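Local coordinates for protein free methionine-R-sulfoxide reductase (Saccharomyces cerevisiae, PDB 1F5M) that catalyses the reversible, thioredoxin-dependent reduction of the R-sulfoxide of free methionine to methionine and takes part in protection against oxidative stress, at residues B[6-9]-B[10-13]; B[30-33]-B[34-38]. One frame throughout, in Å; residues are numbered along the deposited sequence.

Contact 1 (B[6-9]-B[10-13]); sequences GFHH and ADHV
D11 folds its carboxylate back toward H8, three residues earlier, and OD2 accepts the backbone N-H of H8 at 2.7 Å from H8 N. The N-H comes in on the anti side of OD2, 28° out of the carboxylate plane, a reach set by CG standing beside the backbone N (chi1 -69°). A water lying in the plane of the H8 ring, at its edge, ties the same two residues together again, 2.9 Å from H8 ND1 and donating to D11 OD2. The F7 ring stands across the carboxylate, the two planes 76° apart, and presents its CD2 edge to OD2 at 3.8 Å. D11 OD1 accepts from N14 ND2, so both carboxylate oxygens are engaged. The backbone turns here into a short 3-10 segment in the N-terminal arm, ahead of helix 21-36, where D11 N donates to H8 O at 3.0 Å. H9 serves this turn through its carbonyl: H9 O receives H12 N along a nearly straight N-H and also lies near the plane of the H12 ring, at the edge, with H12 CD2 3.2 Å from H9 O while ND1 bonds to S31. At the subunit interface, H9 NE2 bonds to Q92 of the second subunit, and the buried A10 makes backbone hydrogen bonds to that subunit and packs against its K88.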
loop_
_atom_site.group_PDB
_atom_site.type_symbol
_atom_site.label_atom_id
_atom_site.label_comp_id
_atom_site.label_asym_id
_atom_site.label_seq_id
_atom_site.Cartn_x
_atom_site.Cartn_y
_atom_site.Cartn_z
ATOM N N GLY B 6 -20.186 -4.875 -14.949
ATOM C CA GLY B 6 -20.822 -4.002 -13.969
ATOM C C GLY B 6 -20.025 -4.039 -12.647
ATOM O O GLY B 6 -20.421 -3.432 -11.644
ATOM N N PHE B 7 -18.910 -4.764 -12.614
ATOM C CA PHE B 7 -18.119 -4.781 -11.388
ATOM C C PHE B 7 -16.821 -4.023 -11.661
ATOM O O PHE B 7 -16.496 -3.738 -12.818
ATOM C CB PHE B 7 -17.779 -6.195 -10.948
ATOM C CG PHE B 7 -18.938 -6.953 -10.331
ATOM C CD1 PHE B 7 -19.530 -8.029 -11.003
ATOM C CD2 PHE B 7 -19.391 -6.645 -9.058
ATOM C CE1 PHE B 7 -20.566 -8.809 -10.405
ATOM C CE2 PHE B 7 -20.426 -7.409 -8.446
ATOM C CZ PHE B 7 -21.008 -8.494 -9.125
ATOM N N HIS B 8 -16.101 -3.654 -10.605
ATOM C CA HIS B 8 -14.801 -2.975 -10.732
ATOM C C HIS B 8 -13.935 -3.641 -9.694
ATOM O O HIS B 8 -14.475 -4.301 -8.762
ATOM C CB HIS B 8 -14.892 -1.478 -10.413
ATOM C CG HIS B 8 -15.580 -0.674 -11.473
ATOM N ND1 HIS B 8 -16.941 -0.469 -11.480
ATOM C CD2 HIS B 8 -15.094 -0.045 -12.573
ATOM C CE1 HIS B 8 -17.266 0.259 -12.535
ATOM N NE2 HIS B 8 -16.166 0.529 -13.212
ATOM N N HIS B 9 -12.618 -3.490 -9.845
ATOM C CA HIS B 9 -11.672 -4.091 -8.904
ATOM C C HIS B 9 -11.988 -3.725 -7.466
ATOM O O HIS B 9 -11.927 -4.570 -6.564
ATOM C CB HIS B 9 -10.220 -3.665 -9.230
ATOM C CG HIS B 9 -9.619 -4.413 -10.371
ATOM N ND1 HIS B 9 -10.010 -4.217 -11.675
ATOM C CD2 HIS B 9 -8.697 -5.398 -10.401
ATOM C CE1 HIS B 9 -9.357 -5.051 -12.460
ATOM N NE2 HIS B 9 -8.552 -5.778 -11.712
ATOM N N ALA B 10 -12.357 -2.470 -7.254
ATOM C CA ALA B 10 -12.659 -1.984 -5.914
ATOM C C ALA B 10 -13.778 -2.756 -5.181
ATOM O O ALA B 10 -13.830 -2.770 -3.942
ATOM C CB ALA B 10 -12.998 -0.501 -5.992
ATOM N N ASP B 11 -14.635 -3.438 -5.943
ATOM C CA ASP B 11 -15.755 -4.171 -5.375
ATOM C C ASP B 11 -15.397 -5.351 -4.499
ATOM O O ASP B 11 -16.226 -5.863 -3.768
ATOM C CB ASP B 11 -16.730 -4.598 -6.478
ATOM C CG ASP B 11 -17.476 -3.412 -7.088
ATOM O OD1 ASP B 11 -17.956 -2.522 -6.339
ATOM O OD2 ASP B 11 -17.597 -3.368 -8.316
ATOM N N HIS B 12 -14.159 -5.798 -4.557
ATOM C CA HIS B 12 -13.762 -6.883 -3.686
ATOM C C HIS B 12 -13.796 -6.432 -2.246
ATOM O O HIS B 12 -13.780 -7.239 -1.304
ATOM C CB HIS B 12 -12.343 -7.312 -4.018
ATOM C CG HIS B 12 -12.255 -8.110 -5.268
ATOM N ND1 HIS B 12 -12.597 -9.445 -5.324
ATOM C CD2 HIS B 12 -11.898 -7.754 -6.523
ATOM C CE1 HIS B 12 -12.443 -9.878 -6.558
ATOM N NE2 HIS B 12 -12.021 -8.872 -7.305
ATOM N N VAL B 13 -13.844 -5.123 -2.067
ATOM C CA VAL B 13 -13.808 -4.546 -0.743
ATOM C C VAL B 13 -15.135 -3.835 -0.437
ATOM O O VAL B 13 -15.275 -3.131 0.565
ATOM C CB VAL B 13 -12.537 -3.618 -0.706
ATOM C CG1 VAL B 13 -12.812 -2.336 -0.039
ATOM C CG2 VAL B 13 -11.362 -4.383 -0.106
HETATM O O HOH W 1 -18.782 -0.949 -9.291
#

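Contact 2 (B[30-33]-B[34-38]); sequences LSYE and GLSDG
Y32 lays one face of its ring over the methylene of S36, one helical turn further on, in a CH-pi contact with S36 CB 4.0 Å from the ring centroid and 26° off the normal. The ring gets there because CG stands anti to the backbone N (chi1 174°), which swings the phenol along the helix toward its C-terminal end. S36 OG is turned back to donate to Y32 O at 2.7 Å, and S36 N donates to that carbonyl at 2.9 Å; the two reach it from opposite faces of its plane, so one oxygen is gripped twice by a single residue. The same hydroxyl passes Y32 CE2 at 3.3 Å. The ring also packs between helices 42-59 and 160-176, with L52 and I173 among its neighbours, and its OH bonds to S176. An alanine in place of Y32 would probably leave S36 CB without its aromatic cover, S176 without its phenol partner, and a gap between the helices. One residue before S36, L35 N donates to S31 O at 2.8 Å, and the L35 side chain leans over that carbonyl, CG lying 3.2 Å from S31 O. G34 N to L30 O completes a run of i to i+4 bonds, and the serine hydroxyl folded onto the carbonyl four residues back is a familiar feature of alpha helices, here near the C-terminal end of helix 21-36.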
loop_
_atom_site.group_PDB
_atom_site.type_symbol
_atom_site.label_atom_id
_atom_site.label_comp_id
_atom_site.label_asym_id
_atom_site.label_seq_id
_atom_site.Cartn_x
_atom_site.Cartn_y
_atom_site.Cartn_z
ATOM N N LEU B 30 -11.021 -15.962 -1.285
ATOM C CA LEU B 30 -11.488 -16.137 -2.674
ATOM C C LEU B 30 -11.119 -14.912 -3.523
ATOM O O LEU B 30 -10.721 -15.062 -4.668
ATOM C CB LEU B 30 -13.000 -16.348 -2.724
ATOM C CG LEU B 30 -13.446 -17.672 -2.090
ATOM C CD1 LEU B 30 -14.964 -17.791 -2.137
ATOM C CD2 LEU B 30 -12.778 -18.826 -2.847
ATOM N N SER B 31 -11.257 -13.706 -2.973
ATOM C CA SER B 31 -10.878 -12.507 -3.729
ATOM C C SER B 31 -9.356 -12.507 -3.975
ATOM O O SER B 31 -8.896 -12.168 -5.046
ATOM C CB SER B 31 -11.256 -11.230 -2.970
ATOM O OG SER B 31 -12.663 -10.981 -2.953
ATOM N N TYR B 32 -8.559 -12.856 -2.975
ATOM C CA TYR B 32 -7.124 -12.844 -3.175
ATOM C C TYR B 32 -6.745 -13.800 -4.304
ATOM O O TYR B 32 -5.900 -13.495 -5.139
ATOM C CB TYR B 32 -6.378 -13.237 -1.898
ATOM C CG TYR B 32 -4.906 -13.368 -2.153
ATOM C CD1 TYR B 32 -4.099 -12.249 -2.152
ATOM C CD2 TYR B 32 -4.355 -14.589 -2.559
ATOM C CE1 TYR B 32 -2.800 -12.306 -2.545
ATOM C CE2 TYR B 32 -3.030 -14.666 -2.972
ATOM C CZ TYR B 32 -2.266 -13.498 -2.963
ATOM O OH TYR B 32 -0.991 -13.496 -3.418
ATOM N N GLU B 33 -7.369 -14.971 -4.318
ATOM C CA GLU B 33 -7.106 -15.977 -5.342
ATOM C C GLU B 33 -7.468 -15.432 -6.736
ATOM O O GLU B 33 -6.699 -15.533 -7.683
ATOM C CB GLU B 33 -7.936 -17.218 -5.001
ATOM C CG GLU B 33 -7.911 -18.371 -6.009
ATOM C CD GLU B 33 -8.763 -19.552 -5.510
ATOM O OE1 GLU B 33 -8.503 -20.016 -4.356
ATOM O OE2 GLU B 33 -9.677 -19.991 -6.257
ATOM N N GLY B 34 -8.639 -14.848 -6.865
ATOM C CA GLY B 34 -9.009 -14.317 -8.153
ATOM C C GLY B 34 -8.164 -13.116 -8.579
ATOM O O GLY B 34 -7.892 -12.959 -9.766
ATOM N N LEU B 35 -7.764 -12.267 -7.625
ATOM C CA LEU B 35 -6.964 -11.085 -7.931
ATOM C C LEU B 35 -5.522 -11.403 -8.248
ATOM O O LEU B 35 -4.873 -10.655 -9.004
ATOM C CB LEU B 35 -7.014 -10.093 -6.761
ATOM C CG LEU B 35 -8.373 -9.408 -6.587
ATOM C CD1 LEU B 35 -8.468 -8.756 -5.230
ATOM C CD2 LEU B 35 -8.563 -8.383 -7.712
ATOM N N SER B 36 -5.018 -12.506 -7.698
ATOM C CA SER B 36 -3.610 -12.905 -7.893
ATOM C C SER B 36 -3.365 -13.956 -8.970
ATOM O O SER B 36 -2.206 -14.278 -9.305
ATOM C CB SER B 36 -3.033 -13.418 -6.568
ATOM O OG SER B 36 -3.655 -14.648 -6.190
ATOM N N ASP B 37 -4.442 -14.488 -9.529
ATOM C CA ASP B 37 -4.290 -15.520 -10.545
ATOM C C ASP B 37 -3.457 -15.089 -11.730
ATOM O O ASP B 37 -2.555 -15.823 -12.158
ATOM C CB ASP B 37 -5.636 -15.994 -11.076
ATOM C CG ASP B 37 -5.466 -17.026 -12.202
ATOM O OD1 ASP B 37 -4.777 -18.051 -11.964
ATOM O OD2 ASP B 37 -5.991 -16.798 -13.323
ATOM N N GLY B 38 -3.754 -13.901 -12.244
ATOM C CA GLY B 38 -3.064 -13.394 -13.412
ATOM C C GLY B 38 -1.583 -13.032 -13.422
ATOM O O GLY B 38 -1.052 -12.784 -14.507
#

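Contact 1 lies in the N-terminal arm and contact 2 at the far end of helix 21-36, yet their centres are only about 13 Å apart because the arm packs against that helix. They are joined by a probable hydrogen bond, H12 ND1 lying 2.8 Å from S31 OG, and by packing at L35, whose CD2 lies 3.5 Å from H12 NE2 and 4.0 Å from H9 CD2. Q92 of the second subunit, already bonded to H9, also reaches L35 O through its NE2. Arm and helix end thus meet the same glutamine of the second subunit, the residue next to C91 of the C91-C125 disulfide.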